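Local coordinates for protein HpcE (PDB 1WZO) that probably isomerises 2-hydroxyhepta-2,4-diene-1,7-dioate in homoprotocatechuate breakdown, as a member of the fumarylacetoacetate hydrolase family, at residues L47-N52 with P68-K73; V98-V103 with L230-L235; Y123-D128 with G236-P241; Q167-R172 with G183-M188; E194-I199 with D209-G214. One frame throughout, in Å; residues are numbered along the deposited sequence.

Contact 1: L47-N52 with P68-K73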
# COMPACT_ATOMS: atom_id res chain seq x y z
N LEU B 47 8.16 7.36 15.57
CA LEU B 47 8.57 8.49 16.40
C LEU B 47 9.44 7.99 17.54
O LEU B 47 9.18 6.92 18.10
CB LEU B 47 7.37 9.21 17.00
CG LEU B 47 6.42 9.95 16.07
CD1 LEU B 47 5.39 8.97 15.53
CD2 LEU B 47 5.71 11.07 16.83
N GLY B 48 10.47 8.76 17.88
CA GLY B 48 11.34 8.38 18.97
C GLY B 48 11.31 9.49 20.01
O GLY B 48 10.76 10.57 19.74
N VAL B 49 11.86 9.24 21.19
CA VAL B 49 11.89 10.24 22.24
C VAL B 49 13.33 10.37 22.69
O VAL B 49 13.98 9.37 22.98
CB VAL B 49 11.02 9.83 23.45
CG1 VAL B 49 10.88 10.98 24.43
CG2 VAL B 49 9.66 9.38 22.97
N ALA B 50 13.84 11.59 22.73
CA ALA B 50 15.21 11.82 23.15
C ALA B 50 15.23 12.08 24.65
O ALA B 50 14.22 12.49 25.23
CB ALA B 50 15.80 13.01 22.40
N LEU B 51 16.38 11.83 25.28
CA LEU B 51 16.54 12.07 26.71
C LEU B 51 15.38 11.53 27.54
O LEU B 51 14.74 12.28 28.28
CB LEU B 51 16.69 13.57 26.98
CG LEU B 51 17.75 14.35 26.20
CD1 LEU B 51 17.77 15.79 26.70
CD2 LEU B 51 19.13 13.70 26.37
N ASN B 52 15.10 10.23 27.41
CA ASN B 52 14.02 9.63 28.17
C ASN B 52 14.50 8.69 29.28
O ASN B 52 13.72 7.92 29.84
CB ASN B 52 13.06 8.87 27.24
CG ASN B 52 11.74 8.56 27.91
OD1 ASN B 52 11.18 9.41 28.61
ND2 ASN B 52 11.22 7.35 27.70
N PRO B 68 7.89 15.45 26.34
CA PRO B 68 8.76 14.52 25.61
C PRO B 68 9.39 15.18 24.40
O PRO B 68 8.71 15.87 23.64
CB PRO B 68 7.80 13.39 25.22
CG PRO B 68 6.77 13.42 26.28
CD PRO B 68 6.53 14.90 26.47
N ALA B 69 10.69 14.96 24.22
CA ALA B 69 11.43 15.52 23.09
C ALA B 69 11.33 14.52 21.93
O ALA B 69 12.20 13.68 21.74
CB ALA B 69 12.89 15.72 23.48
N LEU B 70 10.25 14.64 21.16
CA LEU B 70 9.97 13.74 20.05
C LEU B 70 10.74 14.03 18.76
O LEU B 70 11.03 15.18 18.44
CB LEU B 70 8.48 13.79 19.72
CG LEU B 70 7.42 13.58 20.81
CD1 LEU B 70 6.05 13.91 20.24
CD2 LEU B 70 7.46 12.13 21.29
N PHE B 71 11.07 12.96 18.04
CA PHE B 71 11.75 13.08 16.76
C PHE B 71 11.31 11.95 15.83
O PHE B 71 10.70 10.97 16.27
CB PHE B 71 13.28 13.07 16.90
CG PHE B 71 13.85 11.78 17.40
CD1 PHE B 71 13.97 11.53 18.76
CD2 PHE B 71 14.28 10.81 16.50
CE1 PHE B 71 14.53 10.34 19.22
CE2 PHE B 71 14.83 9.62 16.96
CZ PHE B 71 14.96 9.39 18.32
N TRP B 72 11.63 12.09 14.56
CA TRP B 72 11.23 11.14 13.54
C TRP B 72 12.35 10.27 12.98
O TRP B 72 13.50 10.69 12.93
CB TRP B 72 10.58 11.93 12.39
CG TRP B 72 10.31 11.19 11.11
CD1 TRP B 72 9.38 10.22 10.91
CD2 TRP B 72 10.91 11.45 9.84
NE1 TRP B 72 9.35 9.87 9.58
CE2 TRP B 72 10.28 10.61 8.90
CE3 TRP B 72 11.91 12.33 9.40
CZ2 TRP B 72 10.61 10.61 7.54
CZ3 TRP B 72 12.25 12.33 8.05
CH2 TRP B 72 11.60 11.48 7.14
N LYS B 73 12.00 9.05 12.58
CA LYS B 73 12.94 8.13 11.94
C LYS B 73 12.22 7.71 10.66
O LYS B 73 11.11 7.16 10.71
CB LYS B 73 13.22 6.89 12.81
CG LYS B 73 14.05 7.13 14.07
CD LYS B 73 15.56 7.33 13.80
CE LYS B 73 16.29 6.01 13.50
NZ LYS B 73 17.79 6.12 13.71
O HOH W 1 12.21 13.77 26.32
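The carbonyl oxygen of F71 takes the amide N of G48 at 2.7 Å, in a nearly straight bond (N-H...O 169°), and a weaker CA-H...O contact from L47, whose CA stands 3.3 Å away. F71 N returns a bond to G48 O at 2.9 Å, which completes the hydrogen-bonded pair. The F71 ring then lies across the glycine. Its CG sits between the backbone N and the carbonyl carbon (chi1 66°), and G48 CA comes over one face, 3.9 Å from the ring centroid, as a CH-pi contact displaced toward the rim. A50 N meets the edge of the same ring in plane. A CB on G48 would run into F71 CZ, so glycine makes room for the phenyl group. V49 and L70 lie side by side on the other face of the pair, V49 CG2 being 3.9 Å from L70 CD2, and there helix 192-200 covers them through L195 and F198. One water bridges the two segments beside A50 and A69, 2.6 Å from A50 O and 2.9 Å from A69 N. W72 stacks on W72 of the second subunit, so this antiparallel strand pair of the FAA hydrolase domain reaches the subunit interface.

Contact 2: V98-V103 with L230-L235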
# COMPACT_ATOMS: atom_id res chain seq x y z
N VAL B 98 20.09 0.97 22.16
CA VAL B 98 19.14 -0.11 22.36
C VAL B 98 17.85 0.45 22.97
O VAL B 98 17.87 1.06 24.04
CB VAL B 98 19.73 -1.25 23.26
CG1 VAL B 98 20.18 -0.70 24.60
CG2 VAL B 98 18.71 -2.36 23.43
N GLU B 99 16.74 0.25 22.28
CA GLU B 99 15.47 0.77 22.77
C GLU B 99 14.30 -0.17 22.58
O GLU B 99 14.24 -0.94 21.62
CB GLU B 99 15.14 2.10 22.06
CG GLU B 99 16.33 3.03 21.88
CD GLU B 99 15.93 4.43 21.43
OE1 GLU B 99 14.75 4.65 21.10
OE2 GLU B 99 16.81 5.32 21.42
N LEU B 100 13.37 -0.10 23.52
CA LEU B 100 12.16 -0.90 23.44
C LEU B 100 11.29 -0.18 22.41
O LEU B 100 11.07 1.03 22.51
CB LEU B 100 11.42 -0.92 24.78
CG LEU B 100 10.04 -1.57 24.80
CD1 LEU B 100 10.15 -3.06 24.50
CD2 LEU B 100 9.38 -1.34 26.15
N ALA B 101 10.81 -0.92 21.41
CA ALA B 101 9.96 -0.37 20.37
C ALA B 101 8.53 -0.85 20.60
O ALA B 101 8.29 -2.04 20.78
CB ALA B 101 10.45 -0.81 18.99
N VAL B 102 7.59 0.09 20.59
CA VAL B 102 6.18 -0.22 20.82
C VAL B 102 5.40 -0.13 19.52
O VAL B 102 5.47 0.87 18.81
CB VAL B 102 5.58 0.78 21.83
CG1 VAL B 102 4.13 0.42 22.15
CG2 VAL B 102 6.43 0.80 23.10
N VAL B 103 4.65 -1.19 19.22
CA VAL B 103 3.87 -1.24 17.99
C VAL B 103 2.39 -1.03 18.26
O VAL B 103 1.76 -1.78 19.00
CB VAL B 103 4.06 -2.60 17.29
CG1 VAL B 103 3.40 -2.59 15.91
CG2 VAL B 103 5.56 -2.91 17.17
N LEU B 230 21.70 -6.55 20.07
CA LEU B 230 20.88 -5.94 21.09
C LEU B 230 19.85 -6.94 21.59
O LEU B 230 19.26 -7.68 20.80
CB LEU B 230 20.18 -4.69 20.53
CG LEU B 230 21.00 -3.39 20.52
CD1 LEU B 230 22.36 -3.62 19.88
CD2 LEU B 230 20.22 -2.32 19.76
N GLU B 231 19.64 -6.95 22.89
CA GLU B 231 18.68 -7.86 23.50
C GLU B 231 17.80 -7.16 24.52
O GLU B 231 18.24 -6.26 25.23
CB GLU B 231 19.42 -9.02 24.18
CG GLU B 231 20.10 -9.99 23.22
CD GLU B 231 20.91 -11.07 23.94
OE1 GLU B 231 20.44 -11.58 24.98
OE2 GLU B 231 22.01 -11.41 23.46
N ILE B 232 16.53 -7.55 24.55
CA ILE B 232 15.58 -7.01 25.50
C ILE B 232 14.82 -8.19 26.06
O ILE B 232 14.41 -9.09 25.31
CB ILE B 232 14.59 -6.02 24.85
CG1 ILE B 232 15.34 -4.81 24.28
CG2 ILE B 232 13.58 -5.56 25.89
CD1 ILE B 232 14.42 -3.71 23.76
N GLU B 233 14.63 -8.19 27.37
CA GLU B 233 13.93 -9.26 28.07
C GLU B 233 12.70 -9.78 27.33
O GLU B 233 11.73 -9.04 27.13
CB GLU B 233 13.53 -8.77 29.46
CG GLU B 233 13.15 -9.89 30.43
CD GLU B 233 12.82 -9.37 31.82
OE1 GLU B 233 13.18 -8.21 32.12
OE2 GLU B 233 12.22 -10.12 32.61
N GLY B 234 12.76 -11.04 26.91
CA GLY B 234 11.64 -11.66 26.22
C GLY B 234 11.43 -11.34 24.75
O GLY B 234 10.54 -11.91 24.12
N LEU B 235 12.25 -10.47 24.18
CA LEU B 235 12.07 -10.09 22.77
C LEU B 235 13.12 -10.66 21.82
O LEU B 235 13.13 -10.33 20.63
CB LEU B 235 12.04 -8.56 22.65
CG LEU B 235 11.09 -7.82 23.60
CD1 LEU B 235 11.12 -6.33 23.31
CD2 LEU B 235 9.67 -8.36 23.45
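No aromatic ring takes part here; the flat group in play is the peptide joining E99 to L100, and CD1 of I232 rests above one of its faces, 3.5 Å from E99 O and 3.6 Å from L100 CA. Away from this peptide the contact is mainly aliphatic. V98 and L230 slide past each other in opposite directions: CD2 of L230 comes within 3.6 Å of V98 CA, and its CG lies 3.7 Å from V98 CB. An alanine in place of L230 would probably open a gap beside V98, leaving its CA and CB without the CG and CD2 that now cover them. Strands 98-103 and 230-232 belong to two different sheets packed face to face, their axes 7.6 Å apart and inclined by 45°, and the second strand runs on into a type II beta turn, I232 to L235, closed by L235 N bonding to I232 O. This turn heads the hairpin of strands 227-232 and 237-244, and it delivers L235 to the interface. L100 has CG anti to the backbone N (chi1 172°), and its CD1 meets L235 CD1 at 3.6 Å, the two side chains crossing at about a right angle. E99 points away from L230-L235, and on that far side its carboxylate comes close to those of E97 and D128, a cluster reminiscent of the acidic metal site of fumarylacetoacetate hydrolase relatives.

Contact 3: Y123-D128 with G236-P241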
# COMPACT_ATOMS: atom_id res chain seq x y z
N TYR B 123 5.53 -5.66 20.94
CA TYR B 123 6.82 -5.00 21.10
C TYR B 123 7.91 -5.65 20.27
O TYR B 123 7.76 -6.78 19.82
CB TYR B 123 7.23 -5.03 22.58
CG TYR B 123 6.23 -4.41 23.51
CD1 TYR B 123 6.26 -3.04 23.78
CD2 TYR B 123 5.21 -5.17 24.08
CE1 TYR B 123 5.31 -2.45 24.60
CE2 TYR B 123 4.25 -4.59 24.90
CZ TYR B 123 4.30 -3.23 25.15
OH TYR B 123 3.34 -2.64 25.94
N THR B 124 9.01 -4.93 20.09
CA THR B 124 10.16 -5.45 19.36
C THR B 124 11.37 -4.67 19.83
O THR B 124 11.26 -3.78 20.69
CB THR B 124 9.98 -5.32 17.82
OG1 THR B 124 11.01 -6.06 17.17
CG2 THR B 124 10.04 -3.87 17.37
N ILE B 125 12.53 -5.00 19.29
CA ILE B 125 13.77 -4.33 19.65
C ILE B 125 14.19 -3.37 18.53
O ILE B 125 13.98 -3.67 17.35
CB ILE B 125 14.93 -5.33 19.84
CG1 ILE B 125 14.55 -6.39 20.89
CG2 ILE B 125 16.20 -4.60 20.24
CD1 ILE B 125 15.48 -7.59 20.88
N ALA B 126 14.77 -2.24 18.91
CA ALA B 126 15.23 -1.27 17.92
C ALA B 126 16.64 -0.81 18.26
O ALA B 126 17.02 -0.73 19.42
CB ALA B 126 14.30 -0.05 17.89
N ASN B 127 17.42 -0.54 17.22
CA ASN B 127 18.76 -0.02 17.38
C ASN B 127 18.65 1.38 16.74
O ASN B 127 18.75 1.52 15.52
CB ASN B 127 19.78 -0.87 16.61
CG ASN B 127 21.20 -0.46 16.92
OD1 ASN B 127 21.44 0.64 17.43
ND2 ASN B 127 22.16 -1.34 16.61
N ASP B 128 18.42 2.39 17.57
CA ASP B 128 18.25 3.77 17.10
C ASP B 128 19.61 4.46 16.97
O ASP B 128 19.97 5.31 17.79
CB ASP B 128 17.32 4.52 18.06
CG ASP B 128 17.13 5.97 17.69
OD1 ASP B 128 17.09 6.28 16.49
OD2 ASP B 128 17.01 6.81 18.62
N GLY B 236 14.00 -11.52 22.33
CA GLY B 236 15.02 -12.11 21.48
C GLY B 236 16.27 -11.27 21.33
O GLY B 236 16.60 -10.46 22.21
N ALA B 237 16.96 -11.45 20.21
CA ALA B 237 18.19 -10.71 19.95
C ALA B 237 18.24 -10.19 18.52
O ALA B 237 18.01 -10.94 17.56
CB ALA B 237 19.41 -11.60 20.24
N LEU B 238 18.54 -8.90 18.38
CA LEU B 238 18.63 -8.24 17.08
C LEU B 238 20.11 -8.03 16.80
O LEU B 238 20.78 -7.30 17.53
CB LEU B 238 17.90 -6.90 17.12
CG LEU B 238 17.94 -5.97 15.90
CD1 LEU B 238 17.24 -6.62 14.71
CD2 LEU B 238 17.24 -4.65 16.27
N GLU B 239 20.62 -8.65 15.75
CA GLU B 239 22.03 -8.56 15.42
C GLU B 239 22.33 -7.96 14.05
O GLU B 239 21.76 -8.37 13.03
CB GLU B 239 22.66 -9.94 15.52
CG GLU B 239 24.09 -10.02 15.07
CD GLU B 239 24.64 -11.42 15.16
OE1 GLU B 239 25.01 -11.84 16.27
OE2 GLU B 239 24.69 -12.11 14.11
N ASN B 240 23.25 -6.99 14.03
CA ASN B 240 23.64 -6.34 12.79
C ASN B 240 25.10 -5.96 12.72
O ASN B 240 25.64 -5.33 13.64
CB ASN B 240 22.82 -5.07 12.53
CG ASN B 240 21.33 -5.31 12.55
OD1 ASN B 240 20.70 -5.24 13.60
ND2 ASN B 240 20.77 -5.62 11.39
N PRO B 241 25.78 -6.34 11.63
CA PRO B 241 27.18 -6.00 11.47
C PRO B 241 27.23 -4.61 10.81
O PRO B 241 26.22 -4.14 10.28
CB PRO B 241 27.71 -7.10 10.56
CG PRO B 241 26.52 -7.41 9.70
CD PRO B 241 25.37 -7.39 10.67
O HOH W 2 21.71 -4.25 16.09
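I125 and L238 belong to the face-to-face packing of two beta-sheets, one carrying strand 120-131 and the other strand 237-244. The segments 123-127 and 237-241 run in roughly the same direction, with axes 7.7 Å apart at 28°, too far apart for strand pairing, so side chains fill the space between. The two residues slide past each other, each reaching toward the opposing backbone. L238 has CG anti to its backbone N (chi1 176°), and its CD2 stands 3.6 Å from I125 O and 4.1 Å from I125 CG2. I125 sends CD1 the other way, to 3.4 Å from G236 O. G236 itself sits at backbone angles where a CB would press on the preceding carbonyl oxygen. Near it a glycerol, probably from the crystallisation liquor, is hydrogen-bonded to A237 O.

Toward the other end, the polar groups of the two strands meet through one water. It accepts from N127 ND2 at 3.0 Å and donates to N240 OD1 at 2.9 Å. A weak third bond runs from the water to L238 O. Both amides have other partners that would fix their rotation: N127 OD1 takes E97 N, and N240 ND2 serves P80 O and G83 O. Strand 120-131 lies between strands 94-104 and 152-159, with antiparallel backbone bonds to each, while strand 237-244 is flanked by 227-232 and 85-87. Beyond N127, D128 turns to K73 and K146, the latter in helix 143-146.

Contact 4: Q167-R172 with G183-M188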
# COMPACT_ATOMS: atom_id res chain seq x y z
N GLN B 167 7.34 -1.53 31.32
CA GLN B 167 8.19 -0.74 32.21
C GLN B 167 9.00 -1.64 33.14
O GLN B 167 9.63 -1.17 34.09
CB GLN B 167 7.34 0.22 33.06
CG GLN B 167 6.34 1.05 32.25
CD GLN B 167 6.99 1.84 31.12
OE1 GLN B 167 6.35 2.10 30.10
NE2 GLN B 167 8.24 2.23 31.31
N ASP B 168 9.00 -2.94 32.86
CA ASP B 168 9.74 -3.89 33.69
C ASP B 168 10.50 -4.91 32.82
O ASP B 168 10.26 -6.11 32.88
CB ASP B 168 8.75 -4.61 34.62
CG ASP B 168 9.44 -5.46 35.67
OD1 ASP B 168 10.36 -4.96 36.34
OD2 ASP B 168 9.04 -6.64 35.82
N LEU B 169 11.42 -4.40 32.00
CA LEU B 169 12.22 -5.24 31.10
C LEU B 169 13.68 -4.80 31.12
O LEU B 169 13.97 -3.60 31.14
CB LEU B 169 11.69 -5.14 29.66
CG LEU B 169 10.23 -5.48 29.36
CD1 LEU B 169 9.92 -5.12 27.91
CD2 LEU B 169 9.98 -6.95 29.61
N TRP B 170 14.61 -5.75 31.12
CA TRP B 170 16.02 -5.37 31.08
C TRP B 170 16.45 -5.14 29.64
O TRP B 170 15.88 -5.72 28.71
CB TRP B 170 16.92 -6.42 31.75
CG TRP B 170 16.77 -7.85 31.28
CD1 TRP B 170 16.21 -8.88 31.98
CD2 TRP B 170 17.26 -8.43 30.05
NE1 TRP B 170 16.32 -10.06 31.27
CE2 TRP B 170 16.95 -9.81 30.08
CE3 TRP B 170 17.92 -7.91 28.93
CZ2 TRP B 170 17.29 -10.68 29.04
CZ3 TRP B 170 18.26 -8.78 27.89
CH2 TRP B 170 17.94 -10.14 27.95
N LEU B 171 17.46 -4.28 29.47
CA LEU B 171 18.00 -3.95 28.16
C LEU B 171 19.48 -4.29 28.14
O LEU B 171 20.20 -3.99 29.09
CB LEU B 171 17.85 -2.45 27.88
CG LEU B 171 16.46 -1.83 28.00
CD1 LEU B 171 16.58 -0.32 28.01
CD2 LEU B 171 15.58 -2.31 26.87
N ARG B 172 19.94 -4.91 27.06
CA ARG B 172 21.35 -5.25 26.93
C ARG B 172 21.84 -5.06 25.51
O ARG B 172 21.10 -5.26 24.55
CB ARG B 172 21.59 -6.69 27.37
CG ARG B 172 21.41 -6.90 28.85
CD ARG B 172 21.39 -8.37 29.22
NE ARG B 172 21.07 -8.53 30.64
CZ ARG B 172 20.67 -9.68 31.18
NH1 ARG B 172 20.55 -10.76 30.43
NH2 ARG B 172 20.38 -9.73 32.48
N GLY B 183 20.64 -1.96 30.88
CA GLY B 183 19.70 -0.96 31.32
C GLY B 183 18.38 -1.61 31.67
O GLY B 183 18.23 -2.82 31.54
N HIS B 184 17.42 -0.81 32.11
CA HIS B 184 16.12 -1.35 32.48
C HIS B 184 15.02 -0.34 32.16
O HIS B 184 15.15 0.84 32.47
CB HIS B 184 16.11 -1.72 33.96
CG HIS B 184 15.04 -2.68 34.34
ND1 HIS B 184 13.78 -2.28 34.72
CD2 HIS B 184 15.02 -4.04 34.33
CE1 HIS B 184 13.02 -3.35 34.92
NE2 HIS B 184 13.75 -4.43 34.69
N THR B 185 13.94 -0.81 31.54
CA THR B 185 12.85 0.07 31.15
C THR B 185 12.10 0.75 32.29
O THR B 185 11.28 1.63 32.05
CB THR B 185 11.83 -0.65 30.24
OG1 THR B 185 11.18 -1.70 30.97
CG2 THR B 185 12.55 -1.25 29.03
N SER B 186 12.37 0.34 33.52
CA SER B 186 11.69 0.94 34.66
C SER B 186 12.24 2.34 34.91
O SER B 186 11.64 3.13 35.63
CB SER B 186 11.89 0.09 35.92
OG SER B 186 13.26 -0.10 36.18
N ARG B 187 13.38 2.64 34.29
CA ARG B 187 14.02 3.94 34.45
C ARG B 187 13.57 4.97 33.42
O ARG B 187 14.12 6.07 33.34
CB ARG B 187 15.54 3.76 34.40
CG ARG B 187 16.05 2.83 35.51
CD ARG B 187 17.45 2.33 35.24
NE ARG B 187 17.83 1.30 36.20
CZ ARG B 187 18.91 0.53 36.09
NH1 ARG B 187 19.73 0.67 35.06
NH2 ARG B 187 19.16 -0.39 37.02
N MET B 188 12.56 4.62 32.63
CA MET B 188 12.01 5.53 31.63
C MET B 188 11.45 6.75 32.36
O MET B 188 10.74 6.61 33.36
CB MET B 188 10.86 4.86 30.87
CG MET B 188 11.20 4.40 29.48
SD MET B 188 9.71 3.86 28.64
CE MET B 188 10.23 2.27 28.04
O HOH W 3 8.53 3.33 34.40
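T185 and H184 meet the residues just ahead of the strand that begins at W170, each by a different torsion. In T185, OG1 stands between the backbone N and the carbonyl carbon (chi1 65°), where it accepts L169 N at 2.9 Å and also bonds P166 O. Its CG2 packs on L171 CD2. H184 keeps CG anti to its backbone N (chi1 -160°), and its ring lies under L169 O, which stands 3.4 Å above the ring plane and over its centre. D168 OD1 approaches the imidazole edge in plane, 3.4 Å from CE1, the carboxylate and ring planes being 62° apart. ND1 is tied to S186 OG at 2.7 Å and more loosely to S186 N, from out of the ring plane. An alanine in place of H184 would probably leave S186 OG without this partner and uncover L169 O on the side where the ring now lies. Q167, bent at chi2, crosses M188 at about a right angle and sends NE2 to its SD in a weak bond of 3.5 Å, while OE1 holds V192 N. The hairpin backbone joins L171 and G183 by bonds in both directions, L171 N to G183 O measuring 2.6 Å. L169 O, already taking T185 N at 2.8 Å, also sets its negative end over the imidazole; polar contacts at the face and at ND1 thus hold the ring, with D168 OD1 beside CE1 probably adding electrostatic attraction.

Contact 5: E194-I199 with D209-G214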
# COMPACT_ATOMS: atom_id res chain seq x y z
N GLU B 194 2.40 7.09 29.04
CA GLU B 194 2.44 8.55 29.03
C GLU B 194 2.83 9.11 27.66
O GLU B 194 2.31 10.14 27.23
CB GLU B 194 3.40 9.06 30.10
CG GLU B 194 2.93 8.79 31.53
CD GLU B 194 3.96 9.21 32.55
OE1 GLU B 194 5.11 8.74 32.44
OE2 GLU B 194 3.62 10.00 33.45
N LEU B 195 3.75 8.43 26.99
CA LEU B 195 4.21 8.85 25.67
C LEU B 195 3.09 8.74 24.63
O LEU B 195 2.88 9.66 23.82
CB LEU B 195 5.42 8.01 25.23
CG LEU B 195 6.72 8.26 26.01
CD1 LEU B 195 7.76 7.23 25.64
CD2 LEU B 195 7.23 9.67 25.70
N LEU B 196 2.36 7.63 24.64
CA LEU B 196 1.26 7.44 23.69
C LEU B 196 0.13 8.43 23.96
O LEU B 196 -0.60 8.82 23.04
CB LEU B 196 0.74 6.00 23.75
CG LEU B 196 1.71 4.91 23.29
CD1 LEU B 196 1.10 3.54 23.59
CD2 LEU B 196 2.01 5.05 21.80
N GLU B 197 -0.03 8.83 25.22
CA GLU B 197 -1.07 9.80 25.57
C GLU B 197 -0.65 11.16 25.02
O GLU B 197 -1.44 11.87 24.40
CB GLU B 197 -1.22 9.90 27.09
CG GLU B 197 -2.18 10.98 27.55
CD GLU B 197 -2.19 11.12 29.06
OE1 GLU B 197 -1.14 11.47 29.64
OE2 GLU B 197 -3.25 10.87 29.68
N PHE B 198 0.61 11.51 25.26
CA PHE B 198 1.15 12.79 24.82
C PHE B 198 1.04 12.95 23.31
O PHE B 198 0.59 13.98 22.81
CB PHE B 198 2.61 12.93 25.23
CG PHE B 198 3.25 14.22 24.79
CD1 PHE B 198 2.96 15.41 25.44
CD2 PHE B 198 4.12 14.24 23.70
CE1 PHE B 198 3.52 16.62 25.00
CE2 PHE B 198 4.68 15.44 23.25
CZ PHE B 198 4.38 16.64 23.91
N ILE B 199 1.45 11.91 22.58
CA ILE B 199 1.43 11.92 21.13
C ILE B 199 0.03 11.89 20.54
O ILE B 199 -0.32 12.77 19.74
CB ILE B 199 2.25 10.74 20.56
CG1 ILE B 199 3.70 10.84 21.02
CG2 ILE B 199 2.17 10.73 19.02
CD1 ILE B 199 4.55 9.60 20.74
N ASP B 209 2.10 1.78 13.51
CA ASP B 209 2.95 2.95 13.72
C ASP B 209 3.86 2.49 14.85
O ASP B 209 3.49 1.60 15.63
CB ASP B 209 2.14 4.18 14.16
CG ASP B 209 1.52 4.92 12.98
OD1 ASP B 209 1.84 4.58 11.83
OD2 ASP B 209 0.73 5.86 13.22
N VAL B 210 5.04 3.09 14.97
CA VAL B 210 6.00 2.66 15.99
C VAL B 210 6.52 3.77 16.88
O VAL B 210 6.80 4.88 16.42
CB VAL B 210 7.22 1.96 15.33
CG1 VAL B 210 8.26 1.58 16.39
CG2 VAL B 210 6.76 0.73 14.55
N LEU B 211 6.66 3.46 18.17
CA LEU B 211 7.18 4.41 19.15
C LEU B 211 8.48 3.85 19.70
O LEU B 211 8.52 2.72 20.20
CB LEU B 211 6.19 4.62 20.29
CG LEU B 211 6.71 5.36 21.53
CD1 LEU B 211 7.08 6.79 21.18
CD2 LEU B 211 5.64 5.33 22.62
N LEU B 212 9.56 4.63 19.58
CA LEU B 212 10.86 4.25 20.11
C LEU B 212 10.91 4.96 21.45
O LEU B 212 10.71 6.18 21.53
CB LEU B 212 11.98 4.75 19.18
CG LEU B 212 11.88 4.25 17.74
CD1 LEU B 212 13.05 4.79 16.92
CD2 LEU B 212 11.87 2.72 17.72
N THR B 213 11.20 4.22 22.51
CA THR B 213 11.17 4.78 23.85
C THR B 213 12.44 5.36 24.46
O THR B 213 12.45 5.76 25.62
CB THR B 213 10.56 3.74 24.81
OG1 THR B 213 11.33 2.53 24.76
CG2 THR B 213 9.12 3.43 24.39
N GLY B 214 13.51 5.42 23.68
CA GLY B 214 14.75 5.99 24.19
C GLY B 214 15.73 4.98 24.74
O GLY B 214 15.47 3.77 24.71
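L211 stands against three residues of helix 194-199, and its two methyls divide them between themselves. CD2 takes two partners, L195 CB and L196 CD2, at 3.7 Å each; CD1 meets I199 CD1 at 3.8 Å. The L195 side chain crosses that of L211 at about a right angle, with L211 CD2 against CB of L195, whereas L196 and I199 come in at a slant and touch with their end methyls. L211 has CG anti to its backbone N (chi1 168°), which directs the branch carrying both methyls toward the helix. This is helix-on-sheet packing: the helix lies on one face of the short strand 210-212, 10.4 Å between the axes and 122° between their directions. The strand itself lies between 46-50, which runs parallel to it, and 94-104, which is antiparallel, so a helix resting on L211 also reaches V49 next door. L195, pointing toward the strand, extends CD1 to T213 CG2 at 4.2 Å, a looser touch just past the strand's end. T213 turns its hydroxyl elsewhere, with OG1 bonded to L100 O. I199 also packs on L70 of strand 69-73, and F198 touches R144 of the second subunit.

Overall arrangement
From the N terminus, contact 1 closes a short loop, 47-52 with 68-73, before any other contact opens. Segment 98-103 then opens contact 2 and 123-128 opens contact 3; their partners, 230-235 and 236-241, follow in the same order, so these two long closures cross. Within both spans lie the local closures, first contact 4, the hairpin of 170-175 and 178-184, and then contact 5, in series with it. Contacts 2 and 3 tie together the two packed sheets, contact 4 extends one of them, and contact 5 lays helix 192-200 on the other. Strand 210-212 joins contact 5 to contacts 1 and 2, and K73 with D128 links contact 1 to contact 3.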